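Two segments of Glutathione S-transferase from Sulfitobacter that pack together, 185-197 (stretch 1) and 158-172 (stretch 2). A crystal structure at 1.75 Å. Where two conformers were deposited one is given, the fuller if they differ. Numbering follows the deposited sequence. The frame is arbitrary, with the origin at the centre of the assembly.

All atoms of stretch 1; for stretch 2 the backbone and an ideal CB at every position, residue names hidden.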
# COMPACT_ATOMS: atom_id res chain seq x y z
N LYS A 185 7.96 22.74 3.67
CA LYS A 185 6.64 22.22 4.01
C LYS A 185 6.71 20.96 4.86
O LYS A 185 5.93 20.79 5.80
CB LYS A 185 5.77 22.02 2.77
CG LYS A 185 5.28 23.34 2.16
CD LYS A 185 4.15 23.12 1.18
CE LYS A 185 4.65 22.40 -0.04
NZ LYS A 185 3.55 22.00 -0.96
N ILE A 186 7.66 20.08 4.55
CA ILE A 186 7.87 18.89 5.37
C ILE A 186 8.28 19.32 6.78
O ILE A 186 7.82 18.75 7.76
CB ILE A 186 8.95 17.95 4.77
CG1 ILE A 186 8.42 17.31 3.48
CG2 ILE A 186 9.33 16.86 5.77
CD1 ILE A 186 9.39 16.33 2.83
N THR A 187 9.12 20.35 6.87
CA THR A 187 9.58 20.84 8.16
C THR A 187 8.41 21.36 9.00
O THR A 187 8.27 20.99 10.17
CB THR A 187 10.64 21.93 8.01
OG1 THR A 187 11.80 21.36 7.39
CG2 THR A 187 11.03 22.50 9.37
N THR A 188 7.57 22.18 8.39
CA THR A 188 6.40 22.70 9.09
C THR A 188 5.47 21.56 9.49
O THR A 188 4.93 21.55 10.59
CB THR A 188 5.63 23.73 8.24
OG1 THR A 188 6.47 24.87 8.01
CG2 THR A 188 4.37 24.17 8.97
N PHE A 189 5.31 20.60 8.58
CA PHE A 189 4.47 19.42 8.84
C PHE A 189 4.97 18.64 10.06
O PHE A 189 4.19 18.27 10.94
CB PHE A 189 4.44 18.54 7.58
CG PHE A 189 3.89 17.16 7.82
CD1 PHE A 189 2.52 16.95 7.97
CD2 PHE A 189 4.74 16.06 7.88
CE1 PHE A 189 2.00 15.67 8.21
CE2 PHE A 189 4.22 14.77 8.11
CZ PHE A 189 2.86 14.58 8.27
N MET A 190 6.27 18.39 10.12
CA MET A 190 6.84 17.64 11.23
C MET A 190 6.66 18.41 12.53
O MET A 190 6.43 17.82 13.57
CB MET A 190 8.33 17.35 11.01
CG MET A 190 8.61 16.49 9.77
SD MET A 190 7.86 14.85 9.86
CE MET A 190 9.03 13.99 10.93
N GLN A 191 6.77 19.73 12.48
CA GLN A 191 6.56 20.53 13.69
C GLN A 191 5.13 20.48 14.20
O GLN A 191 4.89 20.47 15.41
CB GLN A 191 6.98 21.97 13.47
CG GLN A 191 8.47 22.10 13.27
CD GLN A 191 8.85 23.45 12.72
OE1 GLN A 191 7.98 24.22 12.31
NE2 GLN A 191 10.14 23.74 12.72
N GLN A 192 4.16 20.48 13.28
CA GLN A 192 2.76 20.38 13.68
C GLN A 192 2.49 19.00 14.27
O GLN A 192 1.82 18.88 15.29
CB GLN A 192 1.82 20.64 12.50
CG GLN A 192 1.90 22.06 11.94
CD GLN A 192 1.52 23.10 12.98
OE1 GLN A 192 0.65 22.88 13.82
NE2 GLN A 192 2.18 24.26 12.92
N MET A 193 3.01 17.97 13.61
CA MET A 193 2.79 16.60 14.06
C MET A 193 3.38 16.36 15.45
O MET A 193 2.74 15.77 16.32
CB MET A 193 3.39 15.60 13.05
CG MET A 193 2.63 15.53 11.72
SD MET A 193 0.92 14.97 11.92
CE MET A 193 1.15 13.26 12.43
N THR A 194 4.61 16.83 15.64
CA THR A 194 5.33 16.67 16.90
C THR A 194 4.55 17.28 18.07
O THR A 194 4.62 16.80 19.21
CB THR A 194 6.75 17.27 16.80
OG1 THR A 194 7.52 16.52 15.85
CG2 THR A 194 7.46 17.26 18.15
N ALA A 195 3.77 18.32 17.78
CA ALA A 195 3.02 19.05 18.79
C ALA A 195 1.66 18.44 19.09
O ALA A 195 0.98 18.86 20.03
CB ALA A 195 2.85 20.51 18.37
N ARG A 196 1.25 17.45 18.31
CA ARG A 196 -0.08 16.84 18.48
C ARG A 196 -0.11 15.88 19.67
O ARG A 196 0.89 15.22 19.99
CB ARG A 196 -0.53 16.10 17.21
CG ARG A 196 -0.89 17.03 16.04
CD ARG A 196 -1.46 16.24 14.86
NE ARG A 196 -2.85 15.83 15.05
CZ ARG A 196 -3.91 16.56 14.69
NH1 ARG A 196 -3.76 17.75 14.13
NH2 ARG A 196 -5.14 16.09 14.90
N ALA A 197 -1.27 15.80 20.31
CA ALA A 197 -1.42 14.91 21.46
C ALA A 197 -1.14 13.45 21.13
O ALA A 197 -0.56 12.72 21.94
CB ALA A 197 -2.82 15.08 22.07
N UNK A 158 -6.84 20.39 7.01
CA UNK A 158 -7.41 19.23 7.69
C UNK A 158 -6.45 18.05 7.82
O UNK A 158 -5.93 17.54 6.83
CB UNK A 158 -8.67 18.77 6.95
N UNK A 159 -6.25 17.62 9.06
CA UNK A 159 -5.54 16.39 9.39
C UNK A 159 -6.30 15.19 8.84
O UNK A 159 -7.54 15.19 8.79
CB UNK A 159 -5.35 16.26 10.90
N UNK A 160 -5.58 14.15 8.43
CA UNK A 160 -6.23 12.95 7.90
C UNK A 160 -5.34 11.74 8.12
O UNK A 160 -4.23 11.87 8.63
CB UNK A 160 -6.55 13.11 6.41
N UNK A 161 -5.81 10.57 7.69
CA UNK A 161 -4.99 9.36 7.77
C UNK A 161 -3.64 9.46 7.08
O UNK A 161 -2.71 8.73 7.44
CB UNK A 161 -5.76 8.18 7.17
N UNK A 162 -3.51 10.33 6.08
CA UNK A 162 -2.25 10.42 5.36
C UNK A 162 -1.15 10.97 6.26
O UNK A 162 0.02 10.67 6.07
CB UNK A 162 -2.41 11.30 4.12
N UNK A 163 -1.54 11.75 7.27
CA UNK A 163 -0.58 12.45 8.11
C UNK A 163 0.25 11.56 9.06
O UNK A 163 1.47 11.69 9.08
CB UNK A 163 -1.33 13.49 8.94
N UNK A 164 -0.40 10.66 9.82
CA UNK A 164 0.44 9.77 10.62
C UNK A 164 1.37 8.93 9.76
O UNK A 164 2.52 8.69 10.13
CB UNK A 164 -0.43 8.85 11.48
N UNK A 165 0.85 8.47 8.63
CA UNK A 165 1.62 7.69 7.68
C UNK A 165 2.83 8.49 7.20
O UNK A 165 3.97 8.01 7.26
CB UNK A 165 0.75 7.27 6.50
N UNK A 166 2.60 9.73 6.76
CA UNK A 166 3.69 10.56 6.23
C UNK A 166 4.68 10.91 7.32
O UNK A 166 5.89 10.93 7.10
CB UNK A 166 3.14 11.84 5.60
N UNK A 167 4.17 11.19 8.52
CA UNK A 167 5.05 11.55 9.63
C UNK A 167 6.07 10.46 9.94
O UNK A 167 7.27 10.74 10.08
CB UNK A 167 4.22 11.85 10.88
N UNK A 168 5.61 9.23 10.08
CA UNK A 168 6.53 8.15 10.42
C UNK A 168 7.55 7.92 9.31
O UNK A 168 8.73 7.67 9.59
CB UNK A 168 5.75 6.86 10.70
N UNK A 169 7.13 8.04 8.06
CA UNK A 169 8.08 7.89 6.95
C UNK A 169 9.09 9.03 6.93
O UNK A 169 10.29 8.79 6.77
CB UNK A 169 7.34 7.83 5.61
N UNK A 170 8.63 10.27 7.10
CA UNK A 170 9.57 11.40 7.06
C UNK A 170 10.52 11.38 8.25
O UNK A 170 11.62 11.96 8.21
CB UNK A 170 8.81 12.73 7.03
N UNK A 171 10.12 10.70 9.31
CA UNK A 171 10.97 10.55 10.48
C UNK A 171 12.22 9.71 10.17
O UNK A 171 13.18 9.73 10.93
CB UNK A 171 10.18 9.91 11.62
N UNK A 172 12.19 8.97 9.06
CA UNK A 172 13.33 8.17 8.60
C UNK A 172 14.34 8.99 7.81
O UNK A 172 15.46 8.54 7.58
CB UNK A 172 12.84 7.00 7.74

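Most of stretch 1 is helical, in a helix that begins earlier in the chain; the helix of stretch 2 crosses it at -110°, with the axes 10.4 Å apart at closest approach. Phe189, Met190, Met193 and Arg196 offer most of the surface against which stretch 2 can be read.

Position 158 has an ideal CB with nothing of stretch 1 within 5.5 Å, so the contact sets no preference; it is Asp158.

At 159, in extended backbone (phi/psi -63/147), CB points toward stretch 1 and lies 3.9 Å from Arg196 NH1. A flat aromatic ring, an acid or a long aliphatic chain would each suit a guanidinium so placed. The residue is Phe159, chi1 t. The Arg196 guanidinium lies flat on its ring, centres 3.6 Å apart and planes at 6°, and Arg196 CZ sits 3.6 Å from the centroid of the Phe159 ring, a cation-pi arrangement over the face. Met193 SD approaches the ring edge, 3.6 Å from Phe159 CE1.

Positions 160 and 161 are beyond reach of stretch 1. The extended backbone of 160, just before a helix, would suit a capping Ser, Thr, Asp or Asn; Ser160 fills it, its OG accepting from the backbone N of position 162 at 3.3 Å. Position 161 is Leu161. At 162 CB points sideways into no contact, and the residue is Ala162.

Position 163 also points sideways, but its CB is 4.0 Å from both Met193 SD and Phe189 CE1. A small or medium side chain could fit, apolar or polar. Asp163 brings OD1 to 3.3 Å from Phe189 CE1, while its OD2 accepts from Ser160 N at 2.7 Å, tying the carboxylate to the turn before the helix.

At 164 CB points away, 4.8 Å from Met193 CE, so many residues are compatible; early in a helix proline is among them, and Pro164 is found. Position 165 points away and is Tyr165.

The CB at 166 points toward stretch 1, 3.8 Å from Phe189 CZ, which favours an aliphatic chain. Leu166 places CD2 over one face of the Phe189 ring, 3.9 Å from its centroid, a CH-pi contact.

Position 167 faces a hollow: its CB lies 3.7 Å from Met193 CE, 4.0 Å from Phe189 CZ and 4.8 Å from Met190 SD. A large apolar residue, Leu, Met or Phe, would suit. Phe167, chi1 t, is a knob among Phe189, Met190, Met193 and Thr194. Its CD1 is 3.4 Å from Met193 CB and 3.5 Å from Met190 SD.

Positions 168 and 169 point away and sideways, respectively, without contact; they are Val168 and Val169.

At 170 CB points toward stretch 1, 3.7 Å from Met190 SD and 4.4 Å from Ile186 CG2, so Ala, Cys, Ser or Val is plausible. Cys170 sets SG 4.1 Å from Ile186 CG2.

Position 171 points sideways, its CB 4.3 Å from Met190 CE, and tolerates many residues; Asn171 brings OD1 to 3.9 Å from Met190 CE. Position 172 is out of reach and holds Trp172.

Stretch 2 (158-172) DFSLADPYLFVVCNW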
# COMPACT_ATOMS: atom_id res chain seq x y z
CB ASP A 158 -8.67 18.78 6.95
CG ASP A 158 -9.70 19.89 6.84
OD1 ASP A 158 -9.89 20.61 7.84
OD2 ASP A 158 -10.30 20.04 5.77
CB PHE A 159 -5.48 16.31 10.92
CG PHE A 159 -4.68 15.16 11.45
CD1 PHE A 159 -3.31 15.26 11.58
CD2 PHE A 159 -5.31 14.00 11.88
CE1 PHE A 159 -2.57 14.21 12.11
CE2 PHE A 159 -4.58 12.94 12.39
CZ PHE A 159 -3.20 13.05 12.51
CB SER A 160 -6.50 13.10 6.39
OG SER A 160 -5.29 13.06 5.65
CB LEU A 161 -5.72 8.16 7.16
CG LEU A 161 -7.01 7.71 7.83
CD1 LEU A 161 -7.51 6.51 7.02
CD2 LEU A 161 -6.77 7.33 9.30
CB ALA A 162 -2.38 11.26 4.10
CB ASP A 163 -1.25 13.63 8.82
CG ASP A 163 -1.79 14.65 7.83
OD1 ASP A 163 -0.98 15.14 7.01
OD2 ASP A 163 -3.01 14.91 7.85
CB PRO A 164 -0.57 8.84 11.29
CG PRO A 164 -1.81 9.66 11.38
CD PRO A 164 -1.83 10.47 10.12
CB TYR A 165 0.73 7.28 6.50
CG TYR A 165 1.10 5.99 5.82
CD1 TYR A 165 2.41 5.51 5.83
CD2 TYR A 165 0.14 5.25 5.13
CE1 TYR A 165 2.74 4.31 5.18
CE2 TYR A 165 0.46 4.06 4.50
CZ TYR A 165 1.75 3.60 4.52
OH TYR A 165 2.03 2.42 3.87
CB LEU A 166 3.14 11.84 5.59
CG LEU A 166 4.19 12.77 4.99
CD1 LEU A 166 4.90 12.08 3.83
CD2 LEU A 166 3.51 14.06 4.54
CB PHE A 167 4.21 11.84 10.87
CG PHE A 167 5.02 12.14 12.08
CD1 PHE A 167 5.75 13.32 12.17
CD2 PHE A 167 5.06 11.25 13.14
CE1 PHE A 167 6.51 13.61 13.31
CE2 PHE A 167 5.81 11.53 14.28
CZ PHE A 167 6.54 12.71 14.36
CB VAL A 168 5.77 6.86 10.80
CG1 VAL A 168 6.76 5.72 11.00
CG2 VAL A 168 4.97 7.08 12.08
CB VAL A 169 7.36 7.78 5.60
CG1 VAL A 169 8.38 7.72 4.45
CG2 VAL A 169 6.44 6.55 5.57
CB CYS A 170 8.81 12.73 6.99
SG CYS A 170 8.05 13.00 5.40
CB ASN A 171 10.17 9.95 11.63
CG ASN A 171 10.74 10.29 12.97
OD1 ASN A 171 10.86 11.47 13.32
ND2 ASN A 171 11.10 9.27 13.74
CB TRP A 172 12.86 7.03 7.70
CG TRP A 172 12.09 5.95 8.37
CD1 TRP A 172 12.19 5.55 9.66
CD2 TRP A 172 11.08 5.13 7.77
NE1 TRP A 172 11.30 4.52 9.91
CE2 TRP A 172 10.61 4.25 8.76
CE3 TRP A 172 10.53 5.06 6.48
CZ2 TRP A 172 9.61 3.30 8.50
CZ3 TRP A 172 9.54 4.12 6.23
CH2 TRP A 172 9.09 3.25 7.24
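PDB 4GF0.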